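Side-chain contacts in uncharacterized protein (Bacillus subtilis, PDB 5DQV), which hydrolyses nucleotides as a metal-dependent pyrophosphohydrolase of the HD-domain family, here with nickel bound: residues W33-R38 against D128-D133; V44-K49 against G123-D128; D65-K70 against H101-M106. One frame throughout, in Å; residues are numbered along the deposited sequence.

How the contacts relate
Following the chain from its N terminus, helix 33-50 supplies the first side of contacts 1 and 2, and the loop after helix 54-63 the first side of contact 3. Helix 93-106 then closes contact 3, the shortest of the loops. Helix 121-132 follows, returning to 44-49 in contact 2 and to 33-38 in contact 1. The loops are therefore nested, contact 3 within contact 2 and contact 2 within contact 1, without crossing. Asp-128 belongs to both contacts 1 and 2, and Leu-132 packs on Ile-46 between them. Met-106 of contact 3 packs on Val-126 and Asp-130, tying all three to helix 121-132.

Contact 1. Residues W33-R38 against D128-D133; sequences WLHISR and DADRLD. With NI (nickel (II) ion), chain C.
The imidazole of His-35 is used at both nitrogens, each along the ring edge: ND1 faces Asp-133 and NE2 the nickel ion, with OD1 of Asp-130 also lying in the ring plane. The guanidinium of Arg-38 rests with one face over its own helix, on Leu-34 O and His-35 CA, and turns its edge to Asp-133. NE2 of His-35 lies 2.2 Å from the nickel, and Asp-130 OD1 binds the same ion at 2.2 Å, which accounts for the nearness of these two ligand atoms. A histidine suits this place because one nitrogen can take the metal while the other donates a hydrogen bond to a second-shell carboxylate. That bond, from His-35 ND1 to Asp-133 OD2, is 2.6 Å long; the donor stands above the carboxylate plane, 37° out of it. With CG anti to the backbone N (chi1 -167°), Asp-133 brings its carboxylate between the two partners. Arg-38 grips it side-on: NE reaches OD1 of Asp-133 at 2.7 Å in an almost straight bond, and NH2 reaches OD2 at 2.9 Å. Both oxygens use their syn lone pairs, and the two planes are nearly coplanar, 23° apart. OD2 thus accepts from both His-35 and Arg-38, a sharing that would hold the carboxylate's rotation. An asparagine here, lacking the charge, would probably leave Arg-38 without its anionic mate and the His-35 ring freer to turn. His-64 supplies the third close ligand, and Asp-65, also part of the H...HD...D site, stands farther off. Helix 136-150 adds Arg-142, a further salt-bridge partner of Asp-133, while Tyr-155 of the second subunit bonds to Arg-38. Helices 33-50 and 121-132 are joined through the metal and the charges, with helix 8-24 packed against Trp-33 and Ile-36.

Contact 2. Residues V44-K49 against G123-D128; sequences VYIGEK and GKVVQD
Gly-47 and Val-125 mark the nearest approach of two helical segments, their CA atoms 6.2 Å apart. This is helix-to-helix packing within the all-helical HD domain, where 44-49 of helix 33-50 lies against 123-128 of helix 121-132. The contact is small and buried, made by van der Waals contact, and Ile-46 and Val-125 are the side chains that carry it. Both are beta-branched, so each presents methyl groups close to its own backbone and suits a place where two helices come near. Ile-46 and Val-125 slide past each other in opposite directions. The meeting is made by the CG2 branch of Ile-46, which touches CG1 of Val-125 at 3.8 Å and lies 4.1 Å from CG2 of Val-125. It therefore rests against both methyls of the valine. The other branch of Ile-46 leads away to CD1, which packs on CD1 of Leu-132 at 3.7 Å, carrying the apolar layer two turns further along helix 121-132. Val-125 is also backed by Ala-52 and by Val-57 of helix 54-63, and Ile-46 by Thr-178 and Thr-180, so that the pair sits where several helices gather. Asp-128, one turn on from Val-125 and also buried, turns its carboxylate to the backbone N atoms of Asn-177 and Thr-178 just before helix 179-202, which satisfies both of its oxygens. Gly-47 meets the valine with its backbone alone; a CB at this position would lie alongside, still at van der Waals distance from CG1. Val-125 swings CG1 opposite its own backbone N, chi1 168°, and this methyl comes to 3.7 Å from the backbone N of Gly-47.

Contact 3. Residues D65-K70 against H101-M106; sequences DLIDVK and HIITKM
Ile-67 and helix 93-106 meet at a single methyl, and the whole of the close packing is gathered there. CD1 of Ile-67 sits 4.0 Å from CG1 of Ile-103 and 4.0 Å from CG2 of Thr-104, with the carbonyl O of Ile-103 at 3.7 Å. The methyl thus settles between the side chains of two successive residues, against the carbonyl that links them. Ile-67 reaches it with CG1 placed between its backbone N and carbonyl carbon, chi1 69°, and the rest of the chain extended. A long, branched apolar residue suits this job, since its extended CG1-CD1 arm carries the methyl to the helix. Val-79 and Val-82 of helix 79-88 also pack on the Ile-67 side chain; Val-82 touches Ile-103 and Val-79 touches Thr-104 as well. The methyl of Thr-104 faces Ile-67, while its OG1 bonds back to the carbonyl of Ile-100 in its own helix. On this packed side Asp-65 to Asp-68 form a type I beta turn around Ile-67, closed by Asp-68 N to Asp-65 O at 3.1 Å. Ile-67 O is held by Arg-76, and Leu-66 turns instead to helix 8-24.

The looser side lies further along the loop, where Val-69 and Lys-70 are exposed; the end of the Lys-70 side chain is not modelled. A local bond holds the backbone there: Asp-68 makes an Asx turn, its OD1 accepting from the backbone N of Lys-70 at 2.9 Å, and an aspartate's short side chain is well suited to bend back this way. The segment begins at Asp-65, one of the residues of the nickel site, so the packing of Ile-67 joins helix 93-106 to the stretch that follows the paired His-Asp of an HD domain.

Contact 1. Residues W33-R38 against D128-D133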
ATOM      1  N   TRP A  33       8.283   2.707  14.852  1.00 30.19           N
ATOM      2  CA  TRP A  33       8.515   3.952  15.508  1.00 29.08           C
ATOM      3  C   TRP A  33       7.707   5.042  14.800  1.00 27.69           C
ATOM      4  O   TRP A  33       7.130   5.906  15.459  1.00 25.81           O
ATOM      5  CB  TRP A  33      10.037   4.308  15.633  1.00 29.54           C
ATOM      6  CG  TRP A  33      10.192   5.717  16.041  1.00 30.09           C
ATOM      7  CD1 TRP A  33      10.673   6.731  15.273  1.00 34.61           C
ATOM      8  CD2 TRP A  33       9.751   6.329  17.273  1.00 30.06           C
ATOM      9  NE1 TRP A  33      10.589   7.930  15.948  1.00 33.82           N
ATOM     10  CE2 TRP A  33      10.052   7.707  17.186  1.00 33.07           C
ATOM     11  CE3 TRP A  33       9.195   5.838  18.455  1.00 27.89           C
ATOM     12  CZ2 TRP A  33       9.764   8.613  18.222  1.00 33.47           C
ATOM     13  CZ3 TRP A  33       8.917   6.724  19.480  1.00 28.73           C
ATOM     14  CH2 TRP A  33       9.189   8.099  19.362  1.00 31.67           C
ATOM     15  N   LEU A  34       7.638   4.986  13.478  1.00 29.35           N
ATOM     16  CA  LEU A  34       6.923   6.018  12.726  1.00 29.68           C
ATOM     17  C   LEU A  34       5.432   6.072  13.129  1.00 27.64           C
ATOM     18  O   LEU A  34       4.898   7.147  13.357  1.00 26.45           O
ATOM     19  CB  LEU A  34       7.102   5.814  11.231  1.00 33.27           C
ATOM     20  CG  LEU A  34       8.585   5.950  10.786  1.00 36.68           C
ATOM     21  CD1 LEU A  34       8.746   5.845   9.263  1.00 39.61           C
ATOM     22  CD2 LEU A  34       9.130   7.272  11.305  1.00 37.29           C
ATOM     23  N   HIS A  35       4.817   4.895  13.256  1.00 26.33           N
ATOM     24  CA  HIS A  35       3.434   4.761  13.703  1.00 25.50           C
ATOM     25  C   HIS A  35       3.300   5.384  15.088  1.00 23.77           C
ATOM     26  O   HIS A  35       2.427   6.219  15.330  1.00 22.39           O
ATOM     27  CB  HIS A  35       3.004   3.267  13.706  1.00 25.35           C
ATOM     28  CG  HIS A  35       1.733   3.024  14.456  1.00 23.82           C
ATOM     29  ND1 HIS A  35       0.518   3.500  14.023  1.00 24.21           N
ATOM     30  CD2 HIS A  35       1.497   2.429  15.647  1.00 23.66           C
ATOM     31  CE1 HIS A  35      -0.419   3.155  14.889  1.00 25.56           C
ATOM     32  NE2 HIS A  35       0.153   2.507  15.885  1.00 21.33           N
ATOM     33  N   ILE A  36       4.177   4.982  16.016  1.00 22.96           N
ATOM     34  CA  ILE A  36       4.096   5.479  17.375  1.00 22.25           C
ATOM     35  C   ILE A  36       4.237   7.001  17.418  1.00 22.49           C
ATOM     36  O   ILE A  36       3.458   7.666  18.044  1.00 21.67           O
ATOM     37  CB  ILE A  36       5.132   4.777  18.269  1.00 23.70           C
ATOM     38  CG1 ILE A  36       4.646   3.345  18.528  1.00 25.70           C
ATOM     39  CG2 ILE A  36       5.318   5.585  19.543  1.00 22.51           C
ATOM     40  CD1 ILE A  36       5.765   2.476  19.052  1.00 31.63           C
ATOM     41  N   SER A  37       5.174   7.563  16.656  1.00 24.08           N
ATOM     42  CA  SER A  37       5.358   9.017  16.648  1.00 25.90           C
ATOM     43  C   SER A  37       4.112   9.744  16.161  1.00 25.39           C
ATOM     44  O   SER A  37       3.678  10.769  16.745  1.00 24.15           O
ATOM     45  CB  SER A  37       6.596   9.395  15.819  1.00 28.78           C
ATOM     46  OG  SER A  37       6.636  10.814  15.569  1.00 33.96           O
ATOM     47  N   ARG A  38       3.491   9.209  15.107  1.00 24.84           N
ATOM     48  CA  ARG A  38       2.278   9.818  14.570  1.00 23.88           C
ATOM     49  C   ARG A  38       1.150   9.734  15.596  1.00 22.26           C
ATOM     50  O   ARG A  38       0.374  10.691  15.793  1.00 21.03           O
ATOM     51  CB  ARG A  38       1.835   9.151  13.235  1.00 25.37           C
ATOM     52  CG  ARG A  38       2.760   9.364  12.062  1.00 26.80           C
ATOM     53  CD  ARG A  38       2.181   8.870  10.737  1.00 26.42           C
ATOM     54  NE  ARG A  38       1.784   7.466  10.803  1.00 23.07           N
ATOM     55  CZ  ARG A  38       2.511   6.422  10.468  1.00 25.93           C
ATOM     56  NH1 ARG A  38       3.764   6.542  10.101  1.00 32.77           N
ATOM     57  NH2 ARG A  38       2.003   5.218  10.601  1.00 29.89           N
ATOM     58  N   ASP A 128      -8.418   6.431  20.040  1.00 20.23           N
ATOM     59  CA  ASP A 128      -8.865   7.232  18.902  1.00 20.02           C
ATOM     60  C   ASP A 128      -7.716   7.599  17.956  1.00 19.73           C
ATOM     61  O   ASP A 128      -7.825   7.477  16.748  1.00 18.32           O
ATOM     62  CB  ASP A 128      -9.540   8.522  19.413  1.00 19.90           C
ATOM     63  CG  ASP A 128     -10.988   8.307  19.927  1.00 22.35           C
ATOM     64  OD1 ASP A 128     -11.525   7.170  19.882  1.00 20.24           O
ATOM     65  OD2 ASP A 128     -11.594   9.329  20.367  1.00 21.21           O
ATOM     66  N   ALA A 129      -6.590   8.017  18.535  1.00 18.68           N
ATOM     67  CA  ALA A 129      -5.416   8.399  17.763  1.00 19.67           C
ATOM     68  C   ALA A 129      -4.869   7.170  16.990  1.00 19.73           C
ATOM     69  O   ALA A 129      -4.494   7.253  15.821  1.00 20.24           O
ATOM     70  CB  ALA A 129      -4.340   9.002  18.717  1.00 18.21           C
ATOM     71  N   ASP A 130      -4.886   6.025  17.653  1.00 21.32           N
ATOM     72  CA  ASP A 130      -4.364   4.801  17.079  1.00 22.91           C
ATOM     73  C   ASP A 130      -5.244   4.417  15.888  1.00 24.19           C
ATOM     74  O   ASP A 130      -4.748   3.975  14.807  1.00 24.34           O
ATOM     75  CB  ASP A 130      -4.367   3.724  18.181  1.00 24.42           C
ATOM     76  CG  ASP A 130      -3.536   2.546  17.866  1.00 24.34           C
ATOM     77  OD1 ASP A 130      -2.553   2.663  17.180  1.00 25.56           O
ATOM     78  OD2 ASP A 130      -3.867   1.459  18.325  1.00 28.92           O
ATOM     79  N   ARG A 131      -6.564   4.547  16.069  1.00 23.50           N
ATOM     80  CA  ARG A 131      -7.491   4.236  14.977  1.00 23.61           C
ATOM     81  C   ARG A 131      -7.478   5.250  13.839  1.00 22.86           C
ATOM     82  O   ARG A 131      -7.580   4.889  12.677  1.00 22.08           O
ATOM     83  CB  ARG A 131      -8.927   3.977  15.518  1.00 25.49           C
ATOM     84  CG  ARG A 131      -8.938   2.730  16.328  1.00 29.16           C
ATOM     85  CD  ARG A 131     -10.278   2.395  16.804  1.00 38.15           C
ATOM     86  NE  ARG A 131     -10.213   1.248  17.680  1.00 44.48           N
ATOM     87  CZ  ARG A 131     -11.231   0.457  17.975  1.00 50.31           C
ATOM     88  NH1 ARG A 131     -12.413   0.648  17.408  1.00 55.84           N
ATOM     89  NH2 ARG A 131     -11.052  -0.554  18.819  1.00 51.65           N
ATOM     90  N   LEU A 132      -7.311   6.510  14.158  1.00 21.92           N
ATOM     91  CA  LEU A 132      -7.166   7.532  13.128  1.00 22.29           C
ATOM     92  C   LEU A 132      -5.986   7.200  12.197  1.00 22.44           C
ATOM     93  O   LEU A 132      -6.064   7.404  10.961  1.00 21.87           O
ATOM     94  CB  LEU A 132      -7.006   8.905  13.766  1.00 21.03           C
ATOM     95  CG  LEU A 132      -8.254   9.570  14.355  1.00 23.00           C
ATOM     96  CD1 LEU A 132      -7.952  10.849  15.103  1.00 19.95           C
ATOM     97  CD2 LEU A 132      -9.302   9.846  13.228  1.00 24.23           C
ATOM     98  N   ASP A 133      -4.904   6.634  12.764  1.00 21.90           N
ATOM     99  CA  ASP A 133      -3.712   6.342  11.966  1.00 22.19           C
ATOM    100  C   ASP A 133      -3.966   5.146  11.011  1.00 22.23           C
ATOM    101  O   ASP A 133      -3.171   4.881  10.138  1.00 21.55           O
ATOM    102  CB  ASP A 133      -2.496   6.063  12.886  1.00 22.33           C
ATOM    103  CG  ASP A 133      -1.180   6.056  12.152  1.00 23.19           C
ATOM    104  OD1 ASP A 133      -0.813   7.105  11.610  1.00 22.17           O
ATOM    105  OD2 ASP A 133      -0.461   5.012  12.160  1.00 26.67           O
TER
HETATM  106 NI    NI C 301      -0.805   1.360  17.453  1.00 29.58          NI

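Contact 2. Residues V44-K49 against G123-D128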
ATOM      1  N   VAL A  44      -1.867  13.811  21.504  1.00 22.04           N
ATOM      2  CA  VAL A  44      -1.650  15.032  22.290  1.00 23.30           C
ATOM      3  C   VAL A  44      -2.574  16.121  21.763  1.00 22.69           C
ATOM      4  O   VAL A  44      -3.195  16.888  22.559  1.00 22.10           O
ATOM      5  CB  VAL A  44      -0.111  15.458  22.310  1.00 24.94           C
ATOM      6  CG1 VAL A  44       0.069  16.932  22.748  1.00 29.53           C
ATOM      7  CG2 VAL A  44       0.700  14.452  23.218  1.00 26.50           C
ATOM      8  N   TYR A  45      -2.734  16.172  20.439  1.00 22.99           N
ATOM      9  CA  TYR A  45      -3.642  17.154  19.826  1.00 24.72           C
ATOM     10  C   TYR A  45      -5.116  16.980  20.304  1.00 23.64           C
ATOM     11  O   TYR A  45      -5.762  17.902  20.808  1.00 23.55           O
ATOM     12  CB  TYR A  45      -3.561  17.097  18.293  1.00 26.77           C
ATOM     13  CG  TYR A  45      -4.639  17.938  17.659  1.00 28.67           C
ATOM     14  CD1 TYR A  45      -4.433  19.311  17.464  1.00 33.81           C
ATOM     15  CD2 TYR A  45      -5.851  17.397  17.264  1.00 29.26           C
ATOM     16  CE1 TYR A  45      -5.402  20.113  16.904  1.00 34.39           C
ATOM     17  CE2 TYR A  45      -6.835  18.200  16.687  1.00 32.67           C
ATOM     18  CZ  TYR A  45      -6.597  19.560  16.521  1.00 35.32           C
ATOM     19  OH  TYR A  45      -7.535  20.394  15.962  1.00 39.25           O
ATOM     20  N   ILE A  46      -5.601  15.765  20.211  1.00 22.73           N
ATOM     21  CA  ILE A  46      -6.955  15.402  20.695  1.00 22.66           C
ATOM     22  C   ILE A  46      -7.122  15.630  22.216  1.00 22.15           C
ATOM     23  O   ILE A  46      -8.107  16.186  22.672  1.00 22.64           O
ATOM     24  CB  ILE A  46      -7.233  13.957  20.370  1.00 22.96           C
ATOM     25  CG1 ILE A  46      -7.352  13.777  18.847  1.00 23.95           C
ATOM     26  CG2 ILE A  46      -8.546  13.469  21.036  1.00 21.02           C
ATOM     27  CD1 ILE A  46      -7.282  12.328  18.413  1.00 24.07           C
ATOM     28  N   GLY A  47      -6.126  15.193  22.971  1.00 21.54           N
ATOM     29  CA  GLY A  47      -6.060  15.343  24.387  1.00 22.33           C
ATOM     30  C   GLY A  47      -6.179  16.771  24.845  1.00 22.18           C
ATOM     31  O   GLY A  47      -6.916  17.079  25.805  1.00 22.39           O
ATOM     32  N   GLU A  48      -5.517  17.670  24.129  1.00 23.91           N
ATOM     33  CA  GLU A  48      -5.609  19.081  24.458  1.00 25.86           C
ATOM     34  C   GLU A  48      -7.014  19.643  24.187  1.00 25.89           C
ATOM     35  O   GLU A  48      -7.580  20.326  25.036  1.00 27.84           O
ATOM     36  CB  GLU A  48      -4.485  19.894  23.769  1.00 27.90           C
ATOM     37  CG  GLU A  48      -4.464  21.382  24.243  1.00 34.82           C
ATOM     38  CD  GLU A  48      -5.413  22.314  23.472  1.00 43.81           C
ATOM     39  OE1 GLU A  48      -5.786  21.969  22.324  1.00 48.87           O
ATOM     40  OE2 GLU A  48      -5.771  23.421  23.994  1.00 49.99           O
ATOM     41  N   LYS A  49      -7.604  19.310  23.044  1.00 24.88           N
ATOM     42  CA  LYS A  49      -8.977  19.713  22.736  1.00 25.84           C
ATOM     43  C   LYS A  49      -9.972  19.139  23.730  1.00 25.37           C
ATOM     44  O   LYS A  49     -10.972  19.787  24.046  1.00 25.25           O
ATOM     45  CB  LYS A  49      -9.377  19.271  21.320  1.00 26.10           C
ATOM     46  CG  LYS A  49      -8.534  19.892  20.170  1.00 29.80           C
ATOM     47  CD  LYS A  49      -8.819  21.333  20.028  1.00 33.56           C
ATOM     48  CE  LYS A  49      -8.153  21.903  18.814  1.00 36.99           C
ATOM     49  NZ  LYS A  49      -8.309  23.363  18.859  1.00 41.16           N
ATOM     50  N   GLY A 123      -7.291   6.854  27.957  1.00 21.59           N
ATOM     51  CA  GLY A 123      -7.246   5.663  27.123  1.00 23.64           C
ATOM     52  C   GLY A 123      -8.082   5.813  25.847  1.00 22.62           C
ATOM     53  O   GLY A 123      -7.677   5.396  24.780  1.00 21.79           O
ATOM     54  N   LYS A 124      -9.230   6.471  25.974  1.00 23.36           N
ATOM     55  CA  LYS A 124     -10.097   6.719  24.821  1.00 23.24           C
ATOM     56  C   LYS A 124      -9.430   7.652  23.829  1.00 21.32           C
ATOM     57  O   LYS A 124      -9.540   7.455  22.619  1.00 19.42           O
ATOM     58  CB  LYS A 124     -11.439   7.262  25.266  1.00 25.00           C
ATOM     59  CG  LYS A 124     -12.328   6.218  25.886  1.00 27.48           C
ATOM     60  CD  LYS A 124     -13.526   6.816  26.544  1.00 30.99           C
ATOM     61  CE  LYS A 124     -14.521   5.697  27.009  1.00 37.04           C
ATOM     62  NZ  LYS A 124     -15.654   6.375  27.665  1.00 40.59           N
ATOM     63  N   VAL A 125      -8.682   8.652  24.337  1.00 20.38           N
ATOM     64  CA  VAL A 125      -7.943   9.532  23.458  1.00 19.00           C
ATOM     65  C   VAL A 125      -6.858   8.751  22.660  1.00 18.82           C
ATOM     66  O   VAL A 125      -6.739   8.912  21.473  1.00 17.43           O
ATOM     67  CB  VAL A 125      -7.342  10.735  24.240  1.00 19.15           C
ATOM     68  CG1 VAL A 125      -6.326  11.521  23.406  1.00 18.55           C
ATOM     69  CG2 VAL A 125      -8.473  11.682  24.752  1.00 20.15           C
ATOM     70  N   VAL A 126      -6.072   7.943  23.353  1.00 19.89           N
ATOM     71  CA  VAL A 126      -5.027   7.130  22.709  1.00 20.53           C
ATOM     72  C   VAL A 126      -5.620   6.175  21.687  1.00 19.82           C
ATOM     73  O   VAL A 126      -5.071   5.999  20.570  1.00 21.03           O
ATOM     74  CB  VAL A 126      -4.183   6.390  23.750  1.00 21.86           C
ATOM     75  CG1 VAL A 126      -3.161   5.467  23.075  1.00 23.03           C
ATOM     76  CG2 VAL A 126      -3.460   7.417  24.731  1.00 22.24           C
ATOM     77  N   GLN A 127      -6.731   5.545  22.061  1.00 20.91           N
ATOM     78  CA  GLN A 127      -7.384   4.576  21.194  1.00 22.07           C
ATOM     79  C   GLN A 127      -7.806   5.257  19.905  1.00 20.46           C
ATOM     80  O   GLN A 127      -7.559   4.753  18.815  1.00 19.67           O
ATOM     81  CB  GLN A 127      -8.573   3.924  21.932  1.00 24.46           C
ATOM     82  CG  GLN A 127      -9.341   2.917  21.102  1.00 27.78           C
ATOM     83  CD  GLN A 127     -10.426   2.211  21.880  1.00 33.37           C
ATOM     84  OE1 GLN A 127     -11.419   2.815  22.298  1.00 35.06           O
ATOM     85  NE2 GLN A 127     -10.225   0.931  22.118  1.00 35.39           N
ATOM     86  N   ASP A 128      -8.418   6.431  20.040  1.00 20.23           N
ATOM     87  CA  ASP A 128      -8.865   7.232  18.902  1.00 20.02           C
ATOM     88  C   ASP A 128      -7.716   7.599  17.956  1.00 19.73           C
ATOM     89  O   ASP A 128      -7.825   7.477  16.748  1.00 18.32           O
ATOM     90  CB  ASP A 128      -9.540   8.522  19.413  1.00 19.90           C
ATOM     91  CG  ASP A 128     -10.988   8.307  19.927  1.00 22.35           C
ATOM     92  OD1 ASP A 128     -11.525   7.170  19.882  1.00 20.24           O
ATOM     93  OD2 ASP A 128     -11.594   9.329  20.367  1.00 21.21           O
TER

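Contact 3. Residues D65-K70 against H101-M106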
ATOM      1  N   ASP A  65       2.189   0.241  22.085  1.00 26.03           N
ATOM      2  CA  ASP A  65       2.466  -0.927  21.242  1.00 28.22           C
ATOM      3  C   ASP A  65       3.482  -1.911  21.823  1.00 27.56           C
ATOM      4  O   ASP A  65       3.717  -2.980  21.202  1.00 28.89           O
ATOM      5  CB  ASP A  65       3.174  -0.482  19.932  1.00 29.57           C
ATOM      6  CG  ASP A  65       2.254  -0.300  18.763  1.00 36.16           C
ATOM      7  OD1 ASP A  65       0.988  -0.274  18.898  1.00 40.33           O
ATOM      8  OD2 ASP A  65       2.860  -0.139  17.664  1.00 40.87           O
ATOM      9  N   LEU A  66       4.170  -1.548  22.910  1.00 24.92           N
ATOM     10  CA  LEU A  66       5.398  -2.246  23.276  1.00 25.46           C
ATOM     11  C   LEU A  66       5.041  -3.669  23.749  1.00 25.13           C
ATOM     12  O   LEU A  66       5.872  -4.546  23.669  1.00 24.90           O
ATOM     13  CB  LEU A  66       6.172  -1.526  24.368  1.00 24.09           C
ATOM     14  CG  LEU A  66       6.848  -0.180  24.043  1.00 24.91           C
ATOM     15  CD1 LEU A  66       7.519   0.291  25.284  1.00 26.05           C
ATOM     16  CD2 LEU A  66       7.849  -0.332  22.883  1.00 29.23           C
ATOM     17  N   ILE A  67       3.824  -3.834  24.244  1.00 24.19           N
ATOM     18  CA  ILE A  67       3.348  -5.120  24.747  1.00 26.70           C
ATOM     19  C   ILE A  67       2.464  -5.893  23.770  1.00 29.04           C
ATOM     20  O   ILE A  67       1.957  -6.955  24.104  1.00 29.27           O
ATOM     21  CB  ILE A  67       2.620  -4.957  26.088  1.00 26.22           C
ATOM     22  CG1 ILE A  67       1.274  -4.221  25.958  1.00 28.18           C
ATOM     23  CG2 ILE A  67       3.508  -4.199  27.063  1.00 22.78           C
ATOM     24  CD1 ILE A  67       0.361  -4.357  27.241  1.00 26.99           C
ATOM     25  N   ASP A  68       2.287  -5.350  22.567  1.00 30.13           N
ATOM     26  CA  ASP A  68       1.253  -5.839  21.656  1.00 31.63           C
ATOM     27  C   ASP A  68       1.776  -7.142  21.041  1.00 34.42           C
ATOM     28  O   ASP A  68       2.960  -7.289  20.695  1.00 33.31           O
ATOM     29  CB  ASP A  68       0.920  -4.740  20.629  1.00 31.26           C
ATOM     30  CG  ASP A  68      -0.251  -5.105  19.674  1.00 34.88           C
ATOM     31  OD1 ASP A  68      -0.077  -5.962  18.810  1.00 37.62           O
ATOM     32  OD2 ASP A  68      -1.313  -4.481  19.755  1.00 40.43           O
ATOM     33  N   VAL A  69       0.883  -8.107  20.945  1.00 37.72           N
ATOM     34  CA  VAL A  69       1.220  -9.430  20.488  1.00 42.12           C
ATOM     35  C   VAL A  69       1.819  -9.428  19.094  1.00 43.76           C
ATOM     36  O   VAL A  69       2.534 -10.362  18.729  1.00 46.15           O
ATOM     37  CB  VAL A  69      -0.009 -10.322  20.499  1.00 44.53           C
ATOM     38  CG1 VAL A  69      -0.501 -10.429  21.936  1.00 45.34           C
ATOM     39  CG2 VAL A  69      -1.101  -9.766  19.529  1.00 44.19           C
ATOM     40  N   LYS A  70       1.527  -8.376  18.340  1.00 43.49           N
ATOM     41  CA  LYS A  70       1.965  -8.284  16.959  1.00 45.93           C
ATOM     42  C   LYS A  70       3.448  -7.977  16.811  1.00 45.64           C
ATOM     43  O   LYS A  70       4.023  -8.255  15.762  1.00 47.93           O
ATOM     44  CB  LYS A  70       1.132  -7.239  16.222  1.00 45.91           C
ATOM     45  CG  LYS A  70      -0.242  -7.783  15.752  1.00 49.09           C
ATOM     46  N   HIS A 101      -2.863   0.588  33.034  1.00 26.00           N
ATOM     47  CA  HIS A 101      -4.273   0.272  32.909  0.50 29.69           C
ATOM     48  C   HIS A 101      -4.779   0.578  31.491  1.00 29.16           C
ATOM     49  O   HIS A 101      -5.601  -0.151  30.960  1.00 30.77           O
ATOM     50  CB  HIS A 101      -5.116   1.004  33.964  0.50 32.36           C
ATOM     51  CG  HIS A 101      -5.033   0.416  35.347  0.50 36.60           C
ATOM     52  ND1 HIS A 101      -5.358  -0.898  35.629  0.50 42.78           N
ATOM     53  CD2 HIS A 101      -4.740   0.989  36.541  0.50 38.99           C
ATOM     54  CE1 HIS A 101      -5.222  -1.117  36.927  0.50 42.35           C
ATOM     55  NE2 HIS A 101      -4.842   0.012  37.502  0.50 41.28           N
ATOM     56  N   ILE A 102      -4.265   1.644  30.869  1.00 26.52           N
ATOM     57  CA  ILE A 102      -4.644   1.969  29.495  1.00 27.00           C
ATOM     58  C   ILE A 102      -4.152   0.878  28.553  1.00 27.35           C
ATOM     59  O   ILE A 102      -4.949   0.286  27.809  1.00 29.34           O
ATOM     60  CB  ILE A 102      -4.069   3.344  29.025  1.00 25.48           C
ATOM     61  CG1 ILE A 102      -4.740   4.489  29.790  1.00 26.27           C
ATOM     62  CG2 ILE A 102      -4.306   3.535  27.486  1.00 26.08           C
ATOM     63  CD1 ILE A 102      -4.048   5.891  29.589  1.00 25.58           C
ATOM     64  N   ILE A 103      -2.852   0.597  28.577  1.00 24.93           N
ATOM     65  CA  ILE A 103      -2.295  -0.248  27.503  1.00 25.81           C
ATOM     66  C   ILE A 103      -2.692  -1.712  27.591  1.00 27.65           C
ATOM     67  O   ILE A 103      -2.719  -2.390  26.574  1.00 29.67           O
ATOM     68  CB  ILE A 103      -0.769  -0.057  27.357  1.00 24.27           C
ATOM     69  CG1 ILE A 103      -0.025  -0.598  28.575  1.00 23.27           C
ATOM     70  CG2 ILE A 103      -0.503   1.439  27.188  1.00 23.35           C
ATOM     71  CD1 ILE A 103       1.502  -0.409  28.532  1.00 22.61           C
ATOM     72  N   THR A 104      -3.067  -2.183  28.774  1.00 29.40           N
ATOM     73  CA  THR A 104      -3.466  -3.579  28.958  1.00 32.10           C
ATOM     74  C   THR A 104      -4.919  -3.754  28.596  1.00 36.74           C
ATOM     75  O   THR A 104      -5.316  -4.824  28.113  1.00 38.78           O
ATOM     76  CB  THR A 104      -3.231  -4.062  30.391  1.00 32.70           C
ATOM     77  OG1 THR A 104      -3.872  -3.180  31.313  1.00 31.98           O
ATOM     78  CG2 THR A 104      -1.696  -4.129  30.696  1.00 29.90           C
ATOM     79  N   LYS A 105      -5.706  -2.710  28.837  1.00 39.08           N
ATOM     80  CA  LYS A 105      -7.083  -2.633  28.330  1.00 44.68           C
ATOM     81  C   LYS A 105      -7.087  -2.591  26.788  1.00 45.58           C
ATOM     82  O   LYS A 105      -7.797  -3.332  26.177  1.00 47.51           O
ATOM     83  CB  LYS A 105      -7.821  -1.426  28.925  1.00 45.41           C
ATOM     84  CG  LYS A 105      -8.272  -1.643  30.395  1.00 49.26           C
ATOM     85  CD  LYS A 105      -9.703  -1.109  30.683  1.00 51.51           C
ATOM     86  N   MET A 106      -6.272  -1.716  26.186  1.00 45.32           N
ATOM     87  CA  MET A 106      -6.204  -1.585  24.706  1.00 46.65           C
ATOM     88  C   MET A 106      -5.796  -2.922  24.066  1.00 47.50           C
ATOM     89  O   MET A 106      -6.404  -3.351  23.120  1.00 49.20           O
ATOM     90  CB  MET A 106      -5.200  -0.499  24.269  1.00 43.79           C
ATOM     91  CG  MET A 106      -5.635   0.974  24.423  1.00 45.56           C
ATOM     92  SD  MET A 106      -4.346   2.128  23.734  1.00 45.71           S
ATOM     93  CE  MET A 106      -4.608   1.673  21.985  1.00 45.10           C
TER